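Local coordinates for protein gamma-glutamyltranspeptidase (Ggt) (Helicobacter pylori 26695, PDB 5BPK) that probably cleaves the gamma-glutamyl bond of glutathione and related compounds and passes the gamma-glutamyl group to water or an acceptor, at residues B[1-7]-B[88-93]; B[19-23]-B[52-56]; B[41-46]-B[58-64]; B[95-100]-B[123-127]. The contacts are given in a common frame with arbitrary orientation. Where two conformers were deposited one is given. Numbering follows the deposited sequence.

Interaction 1 (B[1-7]-B[88-93]). With 4UD ((2S)-amino[(5S)-4,5-dihydro-1,2-oxazol-5-yl]acetic acid), chain O.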
# COMPACT_ATOMS: atom_id res chain seq x y z
N THR B 1 3.51 -2.22 -5.15
CA THR B 1 2.20 -2.00 -4.48
C THR B 1 1.15 -1.41 -5.39
O THR B 1 1.45 -0.81 -6.43
CB THR B 1 2.34 -0.99 -3.38
OG1 THR B 1 3.71 -0.62 -3.26
CG2 THR B 1 1.76 -1.51 -2.07
N THR B 2 -0.10 -1.54 -4.98
CA THR B 2 -1.18 -0.88 -5.70
C THR B 2 -2.33 -0.63 -4.72
O THR B 2 -2.52 -1.39 -3.78
CB THR B 2 -1.62 -1.71 -6.93
OG1 THR B 2 -2.36 -0.89 -7.84
CG2 THR B 2 -2.44 -2.94 -6.54
N HIS B 3 -3.02 0.49 -4.91
CA HIS B 3 -4.14 0.86 -4.06
C HIS B 3 -5.43 0.93 -4.88
O HIS B 3 -5.43 1.45 -5.99
CB HIS B 3 -3.93 2.23 -3.39
CG HIS B 3 -5.06 2.59 -2.49
ND1 HIS B 3 -5.19 2.04 -1.24
CD2 HIS B 3 -6.20 3.30 -2.71
CE1 HIS B 3 -6.33 2.42 -0.71
NE2 HIS B 3 -6.96 3.19 -1.58
N TYR B 4 -6.52 0.44 -4.31
CA TYR B 4 -7.83 0.67 -4.90
C TYR B 4 -8.88 1.08 -3.87
O TYR B 4 -8.78 0.75 -2.70
CB TYR B 4 -8.25 -0.52 -5.75
CG TYR B 4 -8.40 -1.87 -5.07
CD1 TYR B 4 -7.34 -2.78 -5.00
CD2 TYR B 4 -9.63 -2.27 -4.57
CE1 TYR B 4 -7.50 -4.04 -4.40
CE2 TYR B 4 -9.81 -3.52 -3.97
CZ TYR B 4 -8.75 -4.41 -3.91
OH TYR B 4 -8.96 -5.65 -3.33
N SER B 5 -9.88 1.83 -4.34
CA SER B 5 -10.85 2.50 -3.51
C SER B 5 -12.24 2.23 -4.07
O SER B 5 -12.46 2.35 -5.29
CB SER B 5 -10.59 4.01 -3.50
OG SER B 5 -9.36 4.34 -2.86
N VAL B 6 -13.18 1.91 -3.18
CA VAL B 6 -14.55 1.61 -3.57
C VAL B 6 -15.53 2.29 -2.61
O VAL B 6 -15.34 2.27 -1.40
CB VAL B 6 -14.85 0.08 -3.56
CG1 VAL B 6 -16.21 -0.20 -4.21
CG2 VAL B 6 -13.73 -0.73 -4.26
N ALA B 7 -16.59 2.86 -3.17
CA ALA B 7 -17.69 3.39 -2.35
C ALA B 7 -19.00 3.09 -3.06
O ALA B 7 -19.11 3.32 -4.27
CB ALA B 7 -17.52 4.88 -2.12
N VAL B 88 -12.15 8.38 0.24
CA VAL B 88 -11.54 7.05 0.24
C VAL B 88 -10.22 7.21 -0.52
O VAL B 88 -10.21 7.61 -1.68
CB VAL B 88 -12.45 6.00 -0.42
CG1 VAL B 88 -11.92 4.57 -0.14
CG2 VAL B 88 -13.89 6.16 0.06
N VAL B 89 -9.11 6.94 0.16
CA VAL B 89 -7.81 7.29 -0.40
C VAL B 89 -6.71 6.33 0.05
O VAL B 89 -6.78 5.72 1.10
CB VAL B 89 -7.47 8.75 -0.04
CG1 VAL B 89 -7.35 8.92 1.45
CG2 VAL B 89 -6.23 9.24 -0.77
N GLY B 90 -5.70 6.19 -0.80
CA GLY B 90 -4.53 5.38 -0.51
C GLY B 90 -3.59 5.43 -1.69
O GLY B 90 -3.92 6.01 -2.73
N SER B 91 -2.41 4.83 -1.52
CA SER B 91 -1.37 4.85 -2.54
C SER B 91 -0.31 3.80 -2.27
O SER B 91 -0.10 3.42 -1.11
CB SER B 91 -0.67 6.22 -2.54
OG SER B 91 0.31 6.32 -3.56
N PRO B 92 0.38 3.35 -3.33
CA PRO B 92 1.65 2.68 -3.19
C PRO B 92 2.79 3.68 -3.01
O PRO B 92 2.56 4.89 -3.03
CB PRO B 92 1.78 1.94 -4.52
CG PRO B 92 1.10 2.80 -5.49
CD PRO B 92 -0.07 3.36 -4.74
N GLY B 93 4.01 3.17 -2.84
CA GLY B 93 5.18 4.03 -2.74
C GLY B 93 6.12 3.76 -1.58
O GLY B 93 7.01 4.55 -1.33
C3 4UD O . 4.14 -0.68 -2.00
C4 4UD O . 4.59 -1.50 0.02
C5 4UD O . 5.07 -1.69 -1.41
C6 4UD O . 5.63 -1.79 1.11
C8 4UD O . 4.92 -1.63 2.44
O9 4UD O . 4.24 -2.52 2.89
O10 4UD O . 5.02 -0.47 3.13
N7 4UD O . 6.11 -3.17 1.01
O2 4UD O . 4.23 -0.12 0.12
N1 4UD O . 3.73 0.14 -1.09

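Interaction 2 (B[19-23]-B[52-56]). With 4UD ((2S)-amino[(5S)-4,5-dihydro-1,2-oxazol-5-yl]acetic acid), chain O; EDO (1,2-ethanediol), chain Q.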
# COMPACT_ATOMS: atom_id res chain seq x y z
N THR B 19 -0.02 -5.83 -2.15
CA THR B 19 1.33 -5.80 -2.70
C THR B 19 2.07 -7.12 -2.62
O THR B 19 1.76 -7.96 -1.79
CB THR B 19 2.16 -4.73 -1.93
OG1 THR B 19 3.37 -4.43 -2.63
CG2 THR B 19 2.47 -5.20 -0.50
N ILE B 20 3.07 -7.24 -3.48
CA ILE B 20 4.13 -8.23 -3.35
C ILE B 20 5.49 -7.56 -3.02
O ILE B 20 6.53 -8.20 -3.07
CB ILE B 20 4.20 -9.17 -4.58
CG1 ILE B 20 4.16 -8.40 -5.91
CG2 ILE B 20 3.09 -10.21 -4.50
CD1 ILE B 20 4.35 -9.31 -7.14
N ASN B 21 5.41 -6.29 -2.63
CA ASN B 21 6.50 -5.39 -2.26
C ASN B 21 7.15 -4.73 -3.48
O ASN B 21 6.59 -3.79 -4.03
CB ASN B 21 7.51 -6.00 -1.28
CG ASN B 21 8.46 -4.96 -0.71
OD1 ASN B 21 8.17 -3.77 -0.76
ND2 ASN B 21 9.60 -5.41 -0.20
N ALA B 22 8.32 -5.20 -3.92
CA ALA B 22 8.94 -4.63 -5.11
C ALA B 22 8.09 -4.92 -6.35
O ALA B 22 7.15 -5.70 -6.31
CB ALA B 22 10.36 -5.18 -5.30
N SER B 23 8.42 -4.25 -7.44
CA SER B 23 7.83 -4.56 -8.72
C SER B 23 8.14 -6.02 -9.06
O SER B 23 9.31 -6.42 -9.17
CB SER B 23 8.38 -3.63 -9.80
OG SER B 23 7.74 -3.86 -11.03
N ASN B 52 16.51 -0.39 4.14
CA ASN B 52 15.87 -1.31 3.20
C ASN B 52 15.64 -0.65 1.84
O ASN B 52 16.20 0.41 1.56
CB ASN B 52 14.60 -1.93 3.81
CG ASN B 52 13.36 -1.01 3.76
OD1 ASN B 52 13.45 0.19 3.49
ND2 ASN B 52 12.20 -1.61 4.03
N LEU B 53 14.82 -1.29 1.00
CA LEU B 53 14.55 -0.80 -0.36
C LEU B 53 14.06 0.66 -0.40
O LEU B 53 14.25 1.35 -1.40
CB LEU B 53 13.52 -1.70 -1.06
CG LEU B 53 14.03 -3.01 -1.68
CD1 LEU B 53 12.84 -3.86 -2.16
CD2 LEU B 53 14.99 -2.75 -2.83
N TYR B 54 13.43 1.12 0.68
CA TYR B 54 12.90 2.49 0.74
C TYR B 54 13.72 3.42 1.65
O TYR B 54 13.31 4.54 1.94
CB TYR B 54 11.41 2.48 1.15
CG TYR B 54 10.64 1.46 0.36
CD1 TYR B 54 10.34 1.70 -0.97
CD2 TYR B 54 10.26 0.23 0.91
CE1 TYR B 54 9.65 0.77 -1.73
CE2 TYR B 54 9.58 -0.70 0.15
CZ TYR B 54 9.27 -0.43 -1.17
OH TYR B 54 8.61 -1.36 -1.94
N GLY B 55 14.90 2.95 2.07
CA GLY B 55 15.75 3.72 2.97
C GLY B 55 15.24 3.81 4.39
O GLY B 55 15.64 4.69 5.16
N LEU B 56 14.32 2.92 4.75
CA LEU B 56 13.79 2.87 6.10
C LEU B 56 14.70 1.99 6.97
O LEU B 56 15.28 1.00 6.49
CB LEU B 56 12.35 2.34 6.08
CG LEU B 56 11.35 3.23 5.34
CD1 LEU B 56 10.06 2.44 5.07
CD2 LEU B 56 11.06 4.53 6.09
C3 4UD O . 4.14 -0.68 -2.00
C4 4UD O . 4.59 -1.50 0.02
C5 4UD O . 5.07 -1.69 -1.41
C6 4UD O . 5.63 -1.79 1.11
C8 4UD O . 4.92 -1.63 2.44
O9 4UD O . 4.24 -2.52 2.89
O10 4UD O . 5.02 -0.47 3.13
N7 4UD O . 6.11 -3.17 1.01
O2 4UD O . 4.23 -0.12 0.12
N1 4UD O . 3.73 0.14 -1.09
C1 EDO Q . 12.45 -0.70 7.56
O1 EDO Q . 11.20 -0.78 8.28
C2 EDO Q . 13.24 -1.99 7.65
O2 EDO Q . 14.65 -1.72 7.83
O HOH W 1 7.53 -1.17 -4.33

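Interaction 3 (B[41-46]-B[58-64]). With 4UD ((2S)-amino[(5S)-4,5-dihydro-1,2-oxazol-5-yl]acetic acid), chain O.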
# COMPACT_ATOMS: atom_id res chain seq x y z
N MET B 41 9.69 -9.86 3.14
CA MET B 41 10.65 -9.99 4.25
C MET B 41 11.60 -8.80 4.35
O MET B 41 12.10 -8.52 5.43
CB MET B 41 11.43 -11.31 4.18
CG MET B 41 10.55 -12.55 4.31
SD MET B 41 9.72 -12.75 5.92
CE MET B 41 11.10 -13.30 6.94
N ASP B 42 11.85 -8.10 3.24
CA ASP B 42 12.68 -6.88 3.27
C ASP B 42 12.04 -5.70 4.02
O ASP B 42 12.69 -4.67 4.24
CB ASP B 42 13.05 -6.43 1.84
CG ASP B 42 14.14 -5.36 1.83
OD1 ASP B 42 15.29 -5.68 2.22
OD2 ASP B 42 13.84 -4.20 1.46
N ASP B 43 10.76 -5.80 4.36
CA ASP B 43 10.14 -4.77 5.19
C ASP B 43 10.45 -4.94 6.68
O ASP B 43 10.16 -4.05 7.46
CB ASP B 43 8.63 -4.71 4.96
CG ASP B 43 8.25 -3.92 3.73
OD1 ASP B 43 9.13 -3.33 3.06
OD2 ASP B 43 7.05 -3.89 3.43
N PHE B 44 11.03 -6.08 7.07
CA PHE B 44 11.65 -6.21 8.40
C PHE B 44 12.97 -5.44 8.43
O PHE B 44 13.59 -5.20 7.39
CB PHE B 44 11.98 -7.66 8.75
CG PHE B 44 10.78 -8.49 9.16
CD1 PHE B 44 10.14 -8.25 10.37
CD2 PHE B 44 10.32 -9.53 8.36
CE1 PHE B 44 9.06 -9.01 10.77
CE2 PHE B 44 9.24 -10.30 8.76
CZ PHE B 44 8.60 -10.04 9.96
N SER B 45 13.40 -5.09 9.63
CA SER B 45 14.80 -4.73 9.84
C SER B 45 15.57 -6.04 9.90
O SER B 45 15.40 -6.83 10.84
CB SER B 45 14.98 -3.91 11.12
OG SER B 45 16.35 -3.62 11.32
N ILE B 46 16.40 -6.28 8.89
CA ILE B 46 17.17 -7.53 8.81
C ILE B 46 18.51 -7.45 9.56
O ILE B 46 19.15 -8.47 9.79
CB ILE B 46 17.37 -7.98 7.33
CG1 ILE B 46 18.28 -7.02 6.55
CG2 ILE B 46 16.01 -8.12 6.64
CD1 ILE B 46 18.53 -7.46 5.14
N GLY B 58 15.45 0.35 11.18
CA GLY B 58 14.82 -0.13 12.39
C GLY B 58 15.79 -0.78 13.34
O GLY B 58 17.01 -0.71 13.17
N GLY B 59 15.21 -1.42 14.35
CA GLY B 59 15.99 -2.10 15.38
C GLY B 59 15.20 -3.27 15.91
O GLY B 59 14.84 -4.18 15.16
N ASP B 60 14.90 -3.25 17.20
CA ASP B 60 14.21 -4.37 17.85
C ASP B 60 12.73 -4.47 17.47
O ASP B 60 12.21 -5.57 17.26
CB ASP B 60 14.33 -4.26 19.37
CG ASP B 60 15.71 -4.65 19.88
OD1 ASP B 60 16.46 -5.38 19.19
OD2 ASP B 60 16.02 -4.26 21.02
N ALA B 61 12.05 -3.34 17.39
CA ALA B 61 10.60 -3.36 17.23
C ALA B 61 10.20 -4.06 15.93
O ALA B 61 9.21 -4.79 15.91
CB ALA B 61 10.03 -1.94 17.31
N ASN B 62 10.98 -3.85 14.87
CA ASN B 62 10.69 -4.46 13.56
C ASN B 62 11.70 -5.54 13.15
O ASN B 62 11.92 -5.80 11.95
CB ASN B 62 10.60 -3.37 12.49
CG ASN B 62 10.04 -3.89 11.16
OD1 ASN B 62 9.14 -4.75 11.12
ND2 ASN B 62 10.58 -3.36 10.06
N ALA B 63 12.31 -6.19 14.14
CA ALA B 63 13.16 -7.35 13.89
C ALA B 63 12.32 -8.57 13.49
O ALA B 63 11.12 -8.69 13.80
CB ALA B 63 14.01 -7.67 15.13
N ILE B 64 12.97 -9.52 12.84
CA ILE B 64 12.31 -10.75 12.41
C ILE B 64 12.09 -11.69 13.59
O ILE B 64 12.98 -11.89 14.41
CB ILE B 64 13.16 -11.50 11.35
CG1 ILE B 64 13.33 -10.65 10.09
CG2 ILE B 64 12.53 -12.85 11.03
CD1 ILE B 64 14.40 -11.15 9.14
C3 4UD O . 4.14 -0.68 -2.00
C4 4UD O . 4.59 -1.50 0.02
C5 4UD O . 5.07 -1.69 -1.41
C6 4UD O . 5.63 -1.79 1.11
C8 4UD O . 4.92 -1.63 2.44
O9 4UD O . 4.24 -2.52 2.89
O10 4UD O . 5.02 -0.47 3.13
N7 4UD O . 6.11 -3.17 1.01
O2 4UD O . 4.23 -0.12 0.12
N1 4UD O . 3.73 0.14 -1.09
O HOH W 2 15.80 -9.23 12.23
O HOH W 3 17.27 -1.35 9.94
O HOH W 4 16.93 -4.89 13.62

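Interaction 4 (B[95-100]-B[123-127]). With EDO (1,2-ethanediol), chain R.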
# COMPACT_ATOMS: atom_id res chain seq x y z
N SER B 95 7.93 3.93 1.66
CA SER B 95 8.05 5.03 2.61
C SER B 95 7.28 6.30 2.19
O SER B 95 6.87 7.09 3.04
CB SER B 95 9.51 5.39 2.78
OG SER B 95 10.06 5.70 1.51
N ARG B 96 7.08 6.50 0.89
CA ARG B 96 6.40 7.70 0.39
C ARG B 96 4.88 7.64 0.55
O ARG B 96 4.21 8.64 0.36
CB ARG B 96 6.75 7.98 -1.08
CG ARG B 96 8.08 8.68 -1.31
CD ARG B 96 9.29 7.82 -1.05
NE ARG B 96 9.37 6.68 -1.95
CZ ARG B 96 10.42 5.85 -2.02
NH1 ARG B 96 11.50 6.05 -1.26
NH2 ARG B 96 10.40 4.84 -2.87
N ILE B 97 4.33 6.48 0.91
CA ILE B 97 2.88 6.33 1.02
C ILE B 97 2.30 7.34 2.00
O ILE B 97 1.32 8.03 1.69
CB ILE B 97 2.46 4.92 1.45
CG1 ILE B 97 2.77 3.93 0.33
CG2 ILE B 97 0.96 4.89 1.80
CD1 ILE B 97 2.54 2.50 0.71
N ILE B 98 2.92 7.43 3.18
CA ILE B 98 2.36 8.20 4.28
C ILE B 98 2.24 9.65 3.86
O ILE B 98 1.20 10.30 4.06
CB ILE B 98 3.22 8.10 5.55
CG1 ILE B 98 3.29 6.64 6.01
CG2 ILE B 98 2.67 8.99 6.64
CD1 ILE B 98 4.36 6.38 7.03
N THR B 99 3.30 10.16 3.24
CA THR B 99 3.31 11.57 2.87
C THR B 99 2.41 11.85 1.65
O THR B 99 1.75 12.89 1.58
CB THR B 99 4.76 12.06 2.64
OG1 THR B 99 5.38 11.30 1.60
CG2 THR B 99 5.59 11.94 3.95
N THR B 100 2.34 10.91 0.70
CA THR B 100 1.45 11.05 -0.44
C THR B 100 -0.01 11.15 0.02
O THR B 100 -0.74 12.06 -0.39
CB THR B 100 1.61 9.87 -1.43
OG1 THR B 100 2.82 10.06 -2.18
CG2 THR B 100 0.44 9.77 -2.39
N ARG B 123 3.81 16.77 -5.28
CA ARG B 123 4.02 16.24 -3.93
C ARG B 123 5.46 16.46 -3.49
O ARG B 123 6.37 16.45 -4.32
CB ARG B 123 3.72 14.74 -3.91
CG ARG B 123 2.25 14.44 -4.03
CD ARG B 123 1.97 12.95 -4.39
NE ARG B 123 0.58 12.84 -4.81
CZ ARG B 123 0.04 11.84 -5.48
NH1 ARG B 123 0.77 10.80 -5.88
NH2 ARG B 123 -1.24 11.90 -5.80
N PHE B 124 5.65 16.67 -2.18
CA PHE B 124 6.99 16.71 -1.57
C PHE B 124 7.07 15.60 -0.53
O PHE B 124 6.08 14.97 -0.20
CB PHE B 124 7.32 18.08 -0.95
CG PHE B 124 6.40 18.47 0.17
CD1 PHE B 124 6.68 18.13 1.49
CD2 PHE B 124 5.24 19.16 -0.10
CE1 PHE B 124 5.81 18.48 2.51
CE2 PHE B 124 4.36 19.50 0.90
CZ PHE B 124 4.64 19.16 2.22
N HIS B 125 8.27 15.35 -0.03
CA HIS B 125 8.49 14.24 0.89
C HIS B 125 9.73 14.47 1.75
O HIS B 125 10.77 14.87 1.24
CB HIS B 125 8.60 12.95 0.07
CG HIS B 125 8.97 11.73 0.86
ND1 HIS B 125 8.08 11.09 1.69
CD2 HIS B 125 10.12 11.02 0.91
CE1 HIS B 125 8.68 10.04 2.23
NE2 HIS B 125 9.91 9.97 1.76
N MET B 126 9.58 14.20 3.03
CA MET B 126 10.67 14.17 4.00
C MET B 126 10.50 12.92 4.85
O MET B 126 9.44 12.72 5.42
CB MET B 126 10.62 15.45 4.85
CG MET B 126 11.38 15.42 6.17
SD MET B 126 13.15 15.14 6.06
CE MET B 126 13.72 16.73 5.41
N GLN B 127 11.53 12.08 4.89
CA GLN B 127 11.50 10.85 5.69
C GLN B 127 12.65 10.75 6.69
O GLN B 127 12.98 9.65 7.15
CB GLN B 127 11.45 9.59 4.80
CG GLN B 127 12.62 9.38 3.89
CD GLN B 127 12.53 8.05 3.15
OE1 GLN B 127 11.61 7.83 2.35
NE2 GLN B 127 13.48 7.16 3.41
C1 EDO R . 5.63 20.07 -4.28
O1 EDO R . 5.82 20.99 -3.19
C2 EDO R . 7.00 19.62 -4.81
O2 EDO R . 6.89 18.65 -5.88

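Interaction 1 (B[1-7]-B[88-93])
The N-terminal strand of the catalytic chain lies face to face with the segment that leaves strand 84-89, the layering of two beta-sheets on which the Ntn-hydrolase fold is built; the two run nearly antiparallel, 174° apart end to end. Thr1 is the first residue of the segment. As the N-terminal residue of an Ntn-hydrolase it is the expected nucleophile, and here its OG1 is bonded covalently to C3 of the acivicin-derived ligand at 1.3 Å, while Pro92 packs against it and Gly93 borders the ligand. Thr2 turns its side chain away, onto Tyr18 of the paired strand 13-19. His3 points into the interface, where a flat ring suits the narrow space between sheets. Its NE2 donates to Ser5 OG (3.0 Å) and its ND1 bonds to Thr17, so both ring nitrogens are engaged. Tyr4 points away from 88-93 and packs on Leu41 of the partner chain. Ser5, small and polar, rests its CB 3.7 Å from Val88 CG1, and its hydroxyl finds a further partner in the carbonyl of Asn165. Val6 again points away from 88-93, packing on Ala61 of the partner chain, and Ala7 closes the contact with CB 4.4 Å from Val88 CG2. Only glycine fits opposite the imidazole: a side chain on Gly90 would strike the His3 ring, whereas Gly90 CA itself makes a CH-pi contact, 3.3 Å from the ring centroid and 1° off its normal.

Interaction 2 (B[19-23]-B[52-56])
One direct hydrogen bond joins these two loops: Tyr54 OH donates to Asn21 OD1 at 2.7 Å. The same oxygen accepts from the ligand amino nitrogen, 4UD N7, at 2.8 Å, so the amide carbonyl serves the tyrosine and the inhibitor together. Asparagine suits the place because its ND2 donates in another direction, to the carbonyl of Asn39. A water strengthens the bridge, donating to Asn21 O (2.8 Å) and to Tyr54 OH (2.6 Å). The phenol is long enough to span a gap in which the nearest CA atoms, of Ala22 and Leu53, are 8.3 Å apart. These residues line the ligand pocket of the gamma-glutamyltranspeptidase, where Tyr54 OH comes within 3.6 Å of 4UD C5 and Thr19 OG1 within 3.4 Å of the same carbon. Apolar contact is slight, with Leu53 CD1 lying 4.2 Å from Ala22 CB. Hydrogen bonds inside each loop fix its shape. Thr19 OG1 accepts from Asn21 N (2.8 Å) in an ST turn, while Asn52 OD1 accepts from Tyr54 N (3.0 Å) in an Asx turn and also from Leu56 N (3.1 Å). A type I beta turn from Asn52 to Gly55 is closed by Gly55 N donating to Asn52 O (2.9 Å), and the positive phi of Gly55 favours glycine there.

Interaction 3 (B[41-46]-B[58-64])
Asn62 supplies both direct hydrogen bonds between these loops. Its ND2 donates to Asp43 O at 2.7 Å, and its backbone O accepts from Ser45 N at 2.8 Å; OD1 is satisfied by the backbone amide of Leu71, so the side-chain amide is engaged at both ends, as suits a buried asparagine. Ser45 depends on water for the rest. Its OG touches one water at 2.8 Å that accepts from Gly58 N (2.8 Å), and a second at 2.7 Å that donates to Gly59 O (2.7 Å), while a third water links Ser45 O (2.8 Å) to Ile64 N (2.9 Å). A small hydroxyl fits against Gly58, where any side chain would press on Ser45 CB. Asp43 OD2 accepts from the ligand amine, 4UD N7, at 2.7 Å and forms a salt bridge with Arg103 of the partner chain, placing a negative charge where the pocket holds an ammonium group. Apolar packing accompanies the polar network: Phe44 CG lies 3.5 Å from Ile64 CG1, Ile64 CA sits over the Phe44 ring, and Met41 and Ile46 also touch Ile64. Both segments belong to the long connection between strands 13-19 and 77-81. Apart from a 3-10 segment that runs into 41-43 this part of the chain is irregular, and the partner chain packs against it at Met41, Ile46, Ala61 and Ile64.

Interaction 4 (B[95-100]-B[123-127])
Arg123 starts the second segment by reaching along the first turns of helix 96-109, with Thr100 CG2 over one face of its guanidinium, 3.7 Å from Arg123 NH1. A long side chain is needed here, because its charged end continues past the helix to a salt bridge with Asp183 and a hydrogen bond to the carbonyl of Met161. Phe124 turns its CB away from the helix, packing on Leu133 and on Met319 of the partner chain. His125 is the centre of the contact. Its ND1 shares a 2.7 Å hydrogen bond with Thr99 OG1, and its NE2 donates to Gln127 OE1 at 2.8 Å, so the imidazole, polar at two edge positions, joins the helix to the end of its own loop. Arg96 lays its aliphatic portion on the ring face, with CG 3.6 Å from the His125 centroid in a CH-pi contact. Met126 points away from the helix and packs on Arg320 of the partner chain. Gln127 completes the network: OE1 also accepts from Ser95 OG at 2.8 Å, while NE2 donates to the carbonyls of Leu129 and Tyr54. The arrangement is a polar side-chain network tying a loop to the N-terminal part of a helix, here the helix that follows the glycine-rich segment of the ligand pocket and whose Ile97 touches the inhibitor.

In the fold
Interactions 1, 2 and 3 all reach the same inhibitor, though the centres of interactions 1 and 3 are about 25 Å apart. Along the chain, 2 and 3 have alternating segments and are both nested in the loop closed by interaction 1, within the long connection between strands 13-19 and 77-81; Asp42 bonds them together through Leu53 N and Asn52 ND2. Interaction 4 follows in sequence. It touches interaction 1, as strand 84-89 leads into helix 96-109, and meets interaction 2, about 14 Å away between centres, where Gln127 NE2 reaches Tyr54 O. The layered sheets thus present Thr1, while the surrounding loops and the helix start build the pocket around it.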